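Local structure of cysteine protease-like VirA (Shigella flexneri, 3EB8) at residues 300-306 with 321-327; 103-108 with 266-272. The protein is a secreted virulence effector that promotes bacterial entry into epithelial cells and later spread within and between them, although its proposed tubulin-cleaving protease activity is disputed. All blocks are in the same frame, centred on the assembly; numbering follows the deposited sequence.

Contact 1 (300-306 with 321-327); sequences YEVSSSI and IETSYLV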
loop_
_atom_site.group_PDB
_atom_site.type_symbol
_atom_site.label_atom_id
_atom_site.label_comp_id
_atom_site.label_asym_id
_atom_site.label_seq_id
_atom_site.Cartn_x
_atom_site.Cartn_y
_atom_site.Cartn_z
ATOM N N TYR A 300 -13.264 5.406 6.423
ATOM C CA TYR A 300 -12.483 4.623 5.454
ATOM C C TYR A 300 -11.085 4.262 5.935
ATOM O O TYR A 300 -10.389 5.065 6.556
ATOM C CB TYR A 300 -12.438 5.321 4.085
ATOM C CG TYR A 300 -13.824 5.513 3.506
ATOM C CD1 TYR A 300 -14.496 6.739 3.624
ATOM C CD2 TYR A 300 -14.487 4.457 2.875
ATOM C CE1 TYR A 300 -15.774 6.907 3.125
ATOM C CE2 TYR A 300 -15.762 4.615 2.369
ATOM C CZ TYR A 300 -16.399 5.842 2.496
ATOM O OH TYR A 300 -17.668 6.001 1.995
ATOM N N GLU A 301 -10.684 3.032 5.657
ATOM C CA GLU A 301 -9.298 2.632 5.831
ATOM C C GLU A 301 -8.634 2.690 4.465
ATOM O O GLU A 301 -9.127 2.106 3.492
ATOM C CB GLU A 301 -9.214 1.226 6.423
ATOM C CG GLU A 301 -10.037 1.085 7.700
ATOM C CD GLU A 301 -10.287 -0.361 8.135
ATOM O OE1 GLU A 301 -10.484 -0.577 9.355
ATOM O OE2 GLU A 301 -10.300 -1.269 7.271
ATOM N N VAL A 302 -7.525 3.410 4.384
ATOM C CA VAL A 302 -6.769 3.487 3.142
ATOM C C VAL A 302 -5.418 2.787 3.286
ATOM O O VAL A 302 -4.732 2.923 4.310
ATOM C CB VAL A 302 -6.518 4.950 2.761
ATOM C CG1 VAL A 302 -5.685 5.049 1.499
ATOM C CG2 VAL A 302 -7.837 5.685 2.630
ATOM N N SER A 303 -5.054 2.023 2.264
ATOM C CA SER A 303 -3.695 1.550 2.111
ATOM C C SER A 303 -3.183 2.064 0.775
ATOM O O SER A 303 -3.690 1.663 -0.278
ATOM C CB SER A 303 -3.647 0.031 2.113
ATOM O OG SER A 303 -2.407 -0.405 1.564
ATOM N N SER A 304 -2.194 2.955 0.816
ATOM C CA SER A 304 -1.635 3.551 -0.394
ATOM C C SER A 304 -0.175 3.150 -0.562
ATOM O O SER A 304 0.695 3.611 0.172
ATOM C CB SER A 304 -1.755 5.075 -0.336
ATOM O OG SER A 304 -1.362 5.689 -1.553
ATOM N N SER A 305 0.103 2.294 -1.534
ATOM C CA SER A 305 1.472 1.865 -1.761
ATOM C C SER A 305 2.056 2.509 -2.990
ATOM O O SER A 305 1.453 2.492 -4.061
ATOM C CB SER A 305 1.533 0.356 -1.891
ATOM O OG SER A 305 1.088 -0.223 -0.686
ATOM N N ILE A 306 3.240 3.076 -2.841
ATOM C CA ILE A 306 3.953 3.561 -4.001
ATOM C C ILE A 306 5.018 2.509 -4.370
ATOM O O ILE A 306 5.482 1.769 -3.510
ATOM C CB ILE A 306 4.528 4.970 -3.751
ATOM C CG1 ILE A 306 4.856 5.657 -5.080
ATOM C CG2 ILE A 306 5.754 4.920 -2.840
ATOM C CD1 ILE A 306 5.121 7.149 -4.960
ATOM N N ILE A 321 6.754 1.075 -0.777
ATOM C CA ILE A 321 6.554 1.921 0.377
ATOM C C ILE A 321 5.066 2.028 0.543
ATOM O O ILE A 321 4.390 2.567 -0.324
ATOM C CB ILE A 321 7.131 3.327 0.148
ATOM C CG1 ILE A 321 8.615 3.246 -0.183
ATOM C CG2 ILE A 321 6.899 4.206 1.350
ATOM C CD1 ILE A 321 9.235 4.590 -0.419
ATOM N N GLU A 322 4.546 1.493 1.637
ATOM C CA GLU A 322 3.123 1.530 1.885
ATOM C C GLU A 322 2.766 2.433 3.066
ATOM O O GLU A 322 3.415 2.388 4.118
ATOM C CB GLU A 322 2.609 0.120 2.142
ATOM C CG GLU A 322 1.219 0.042 2.732
ATOM C CD GLU A 322 0.771 -1.394 2.895
ATOM O OE1 GLU A 322 1.606 -2.298 2.704
ATOM O OE2 GLU A 322 -0.411 -1.638 3.200
ATOM N N THR A 323 1.737 3.257 2.882
ATOM C CA THR A 323 1.176 4.034 3.965
ATOM C C THR A 323 -0.284 3.677 4.147
ATOM O O THR A 323 -1.048 3.658 3.182
ATOM C CB THR A 323 1.238 5.517 3.683
ATOM O OG1 THR A 323 2.525 5.842 3.152
ATOM C CG2 THR A 323 0.962 6.319 4.967
ATOM N N SER A 324 -0.662 3.401 5.392
ATOM C CA SER A 324 -2.039 3.116 5.749
ATOM C C SER A 324 -2.533 4.099 6.818
ATOM O O SER A 324 -1.764 4.528 7.688
ATOM C CB SER A 324 -2.143 1.705 6.296
ATOM O OG SER A 324 -1.446 1.644 7.521
ATOM N N TYR A 325 -3.826 4.407 6.762
ATOM C CA TYR A 325 -4.460 5.334 7.670
ATOM C C TYR A 325 -5.987 5.270 7.576
ATOM O O TYR A 325 -6.559 4.700 6.632
ATOM C CB TYR A 325 -4.014 6.752 7.356
ATOM C CG TYR A 325 -4.157 7.109 5.908
ATOM C CD1 TYR A 325 -5.287 7.732 5.430
ATOM C CD2 TYR A 325 -3.153 6.814 5.011
ATOM C CE1 TYR A 325 -5.400 8.059 4.094
ATOM C CE2 TYR A 325 -3.256 7.126 3.681
ATOM C CZ TYR A 325 -4.369 7.747 3.219
ATOM O OH TYR A 325 -4.441 8.065 1.880
ATOM N N LEU A 326 -6.630 5.902 8.554
ATOM C CA LEU A 326 -8.078 6.033 8.620
ATOM C C LEU A 326 -8.501 7.437 8.189
ATOM O O LEU A 326 -7.904 8.431 8.602
ATOM C CB LEU A 326 -8.510 5.847 10.069
ATOM C CG LEU A 326 -9.605 4.856 10.412
ATOM C CD1 LEU A 326 -9.182 3.454 9.993
ATOM C CD2 LEU A 326 -9.835 4.922 11.906
ATOM N N VAL A 327 -9.541 7.520 7.372
ATOM C CA VAL A 327 -10.164 8.797 7.071
ATOM C C VAL A 327 -11.555 8.847 7.691
ATOM O O VAL A 327 -12.436 8.066 7.308
ATOM C CB VAL A 327 -10.303 9.026 5.560
ATOM C CG1 VAL A 327 -10.898 10.415 5.313
ATOM C CG2 VAL A 327 -8.957 8.853 4.862
HETATM O O HOH W 1 3.117 5.490 0.530
#

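Contact 2 (103-108 with 266-272); sequences FKTHKP and MPEQRVI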
loop_
_atom_site.group_PDB
_atom_site.type_symbol
_atom_site.label_atom_id
_atom_site.label_comp_id
_atom_site.label_asym_id
_atom_site.label_seq_id
_atom_site.Cartn_x
_atom_site.Cartn_y
_atom_site.Cartn_z
ATOM N N PHE A 103 20.103 -6.496 -16.655
ATOM C CA PHE A 103 20.423 -5.084 -16.482
ATOM C C PHE A 103 20.285 -4.346 -17.798
ATOM O O PHE A 103 20.808 -3.249 -17.967
ATOM C CB PHE A 103 21.829 -4.912 -15.913
ATOM C CG PHE A 103 21.998 -5.489 -14.536
ATOM C CD1 PHE A 103 22.932 -6.488 -14.301
ATOM C CD2 PHE A 103 21.222 -5.037 -13.475
ATOM C CE1 PHE A 103 23.100 -7.017 -13.028
ATOM C CE2 PHE A 103 21.384 -5.561 -12.198
ATOM C CZ PHE A 103 22.323 -6.560 -11.978
ATOM N N LYS A 104 19.554 -4.960 -18.717
ATOM C CA LYS A 104 19.282 -4.363 -20.014
ATOM C C LYS A 104 17.795 -4.025 -20.200
ATOM O O LYS A 104 17.317 -3.942 -21.330
ATOM C CB LYS A 104 19.782 -5.290 -21.133
ATOM C CG LYS A 104 21.302 -5.558 -21.077
ATOM C CD LYS A 104 21.750 -6.603 -22.094
ATOM C CE LYS A 104 23.219 -6.970 -21.898
ATOM N NZ LYS A 104 23.804 -7.689 -23.077
ATOM N N THR A 105 17.080 -3.831 -19.086
ATOM C CA THR A 105 15.675 -3.422 -19.104
ATOM C C THR A 105 15.479 -2.104 -18.358
ATOM O O THR A 105 16.286 -1.723 -17.509
ATOM C CB THR A 105 14.754 -4.484 -18.490
ATOM O OG1 THR A 105 15.061 -5.762 -19.053
ATOM C CG2 THR A 105 13.300 -4.171 -18.804
ATOM N N HIS A 106 14.394 -1.411 -18.679
ATOM C CA HIS A 106 14.133 -0.090 -18.141
ATOM C C HIS A 106 13.012 -0.137 -17.104
ATOM O O HIS A 106 12.671 0.880 -16.514
ATOM C CB HIS A 106 13.745 0.855 -19.282
ATOM C CG HIS A 106 12.494 0.449 -20.002
ATOM N ND1 HIS A 106 12.495 -0.438 -21.057
ATOM C CD2 HIS A 106 11.199 0.799 -19.809
ATOM C CE1 HIS A 106 11.258 -0.612 -21.488
ATOM N NE2 HIS A 106 10.452 0.128 -20.748
ATOM N N LYS A 107 12.440 -1.318 -16.890
ATOM C CA LYS A 107 11.304 -1.462 -15.973
ATOM C C LYS A 107 11.300 -2.837 -15.287
ATOM O O LYS A 107 11.873 -3.802 -15.814
ATOM C CB LYS A 107 9.987 -1.256 -16.737
ATOM C CG LYS A 107 9.727 -2.314 -17.833
ATOM C CD LYS A 107 8.420 -2.060 -18.578
ATOM C CE LYS A 107 8.230 -3.040 -19.729
ATOM N NZ LYS A 107 9.277 -2.911 -20.793
ATOM N N PRO A 108 10.641 -2.938 -14.121
ATOM C CA PRO A 108 10.559 -4.234 -13.441
ATOM C C PRO A 108 9.794 -5.217 -14.297
ATOM O O PRO A 108 8.880 -4.791 -15.017
ATOM C CB PRO A 108 9.746 -3.929 -12.184
ATOM C CG PRO A 108 9.852 -2.435 -11.974
ATOM C CD PRO A 108 10.033 -1.843 -13.345
ATOM N N MET A 266 24.108 -1.012 -13.904
ATOM C CA MET A 266 23.512 -0.477 -15.130
ATOM C C MET A 266 23.607 1.045 -15.237
ATOM O O MET A 266 22.582 1.733 -15.250
ATOM C CB MET A 266 22.065 -0.939 -15.256
ATOM C CG MET A 266 21.259 -0.839 -13.977
ATOM S SD MET A 266 19.827 -1.958 -13.920
ATOM C CE MET A 266 18.968 -1.560 -15.438
ATOM N N PRO A 267 24.845 1.568 -15.322
ATOM C CA PRO A 267 25.138 3.000 -15.422
ATOM C C PRO A 267 24.512 3.590 -16.685
ATOM O O PRO A 267 24.020 4.713 -16.663
ATOM C CB PRO A 267 26.674 3.054 -15.546
ATOM C CG PRO A 267 27.176 1.706 -15.244
ATOM C CD PRO A 267 26.052 0.733 -15.450
ATOM N N GLU A 268 24.538 2.828 -17.773
ATOM C CA GLU A 268 24.086 3.305 -19.079
ATOM C C GLU A 268 22.578 3.147 -19.236
ATOM O O GLU A 268 21.926 3.958 -19.891
ATOM C CB GLU A 268 24.831 2.572 -20.209
ATOM C CG GLU A 268 24.314 1.154 -20.529
ATOM C CD GLU A 268 24.370 0.197 -19.345
ATOM O OE1 GLU A 268 25.203 0.404 -18.445
ATOM O OE2 GLU A 268 23.578 -0.769 -19.313
ATOM N N GLN A 269 22.028 2.109 -18.607
ATOM C CA GLN A 269 20.610 1.779 -18.741
ATOM C C GLN A 269 19.686 2.834 -18.141
ATOM O O GLN A 269 19.989 3.438 -17.121
ATOM C CB GLN A 269 20.316 0.408 -18.139
ATOM C CG GLN A 269 18.943 -0.120 -18.485
ATOM C CD GLN A 269 18.779 -0.387 -19.969
ATOM O OE1 GLN A 269 17.749 -0.052 -20.556
ATOM N NE2 GLN A 269 19.796 -0.991 -20.585
ATOM N N ARG A 270 18.535 3.009 -18.778
ATOM C CA ARG A 270 17.623 4.127 -18.529
ATOM C C ARG A 270 16.779 4.073 -17.249
ATOM O O ARG A 270 16.681 5.067 -16.530
ATOM C CB ARG A 270 16.705 4.285 -19.742
ATOM C CG ARG A 270 15.557 5.250 -19.560
ATOM C CD ARG A 270 14.624 5.190 -20.764
ATOM N NE ARG A 270 13.238 5.497 -20.409
ATOM C CZ ARG A 270 12.281 4.584 -20.279
ATOM N NH1 ARG A 270 12.556 3.302 -20.482
ATOM N NH2 ARG A 270 11.047 4.950 -19.953
ATOM N N VAL A 271 16.145 2.931 -16.994
ATOM C CA VAL A 271 15.319 2.706 -15.781
ATOM C C VAL A 271 14.233 3.736 -15.414
ATOM O O VAL A 271 14.513 4.839 -14.931
ATOM C CB VAL A 271 16.161 2.413 -14.516
ATOM C CG1 VAL A 271 15.255 1.889 -13.408
ATOM C CG2 VAL A 271 17.248 1.416 -14.838
ATOM N N ILE A 272 12.981 3.337 -15.603
ATOM C CA ILE A 272 11.848 4.161 -15.204
ATOM C C ILE A 272 11.917 4.406 -13.709
ATOM O O ILE A 272 12.375 3.555 -12.964
ATOM C CB ILE A 272 10.496 3.484 -15.529
ATOM C CG1 ILE A 272 10.281 2.262 -14.635
ATOM C CG2 ILE A 272 10.419 3.086 -17.009
ATOM C CD1 ILE A 272 8.875 1.717 -14.701
#

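Contact 1 (300-306 with 321-327)
The carbonyl oxygen of S304 is gripped twice: it accepts the amide of T323 (N to O 2.9 Å) and a proton from a water whose oxygen lies 3.1 Å from it. That water also sits 2.7 Å from T323 OG1, so it links main chain and side chain across one pair. The amide of T323 comes in 39° above the carbonyl plane of S304. Every second pair, from Y300-V327 to I306-I321, is joined by two backbone bonds, with non-hydrogen-bonded pairs between, as in a regular antiparallel beta hairpin.

On one face of the ribbon, Y325 shows how a ring can cover the opposite strand. With CG held between the backbone N and the carbonyl carbon (chi1 51°), the ring lies over V302, whose CB makes a CH-pi contact 3.8 Å from the Y325 centroid. V302 CG1 meets Y325 OH at 3.3 Å, and that hydroxyl is hydrogen-bonded to S234. On the other face, S303 OG reaches diagonally to donate to E322 OE2 over 2.9 Å, meeting the carboxylate from above its plane; the extended E322 chain carries that oxygen past S305. Farther along, L326 CD1 packs alongside E301 CG.

Strand 274-283 flanks 300-306 and strand 348-356 flanks 321-327, so the hairpin lies inside the mixed sheet, with helix 226-234 against Y300, V302 and V327.

Contact 2 (103-108 with 266-272)
H106 and I272 meet in the tight part of this contact, where the amide of I272 gives a short, nearly straight hydrogen bond to H106 O (N to O 2.6 Å, 170° at the hydrogen), lying in the carbonyl plane. The same oxygen is crowded by carbon: V271 CA is 3.3 Å away, and I272 CG2 3.2 Å. I272 CG2 also faces the edge of the H106 imidazole, while I272 CD1 runs on to K107 CB and P108 CD.

Two irregular loops meet here, one leading into helix 110-118, the other running from helix 245-265 to strand 274-283. At the other end side-chain packing takes over from hydrogen bonding. M266, just past its helix, makes a Met-aromatic contact, its SD lying at the edge of the F103 ring, 3.4 Å from CD2. The M266 chain bends at chi3 (-53°), which turns CE to T105 O. F103 also meets the ring of F265, with the planes nearly parallel. Q269 belongs to this close packing: its CG rests 3.3 Å from T105 O, and its side-chain amide lies along the backbone of K104, with NE2 nearest K104 CA.

The loose side faces solvent, where K104, E268 and R270 are exposed and touch crystal neighbours; the guanidinium of R270 lies beside H106, but its modelled closeness to that ring is doubtful.

Following the chain from the N terminus, the loop 103-108 comes first, between strand 94-97 and helix 110-118. Contact 2 closes a long excursion of 157 residues, about half of them helical, bringing that loop against 266-272, at the end of the region assigned to tubulin binding. The chain then enters strand 274-283 and, beyond an unmodelled gap, reaches 300-306; contact 1 closes the short hairpin with 321-327. The two contacts are in series, neither nested nor crossed, with centres about 29 Å apart and nearest atoms about 10 Å apart. Contact 1 is central and buried, contact 2 peripheral, yet M266 and P108 touch the turn end of the same hairpin.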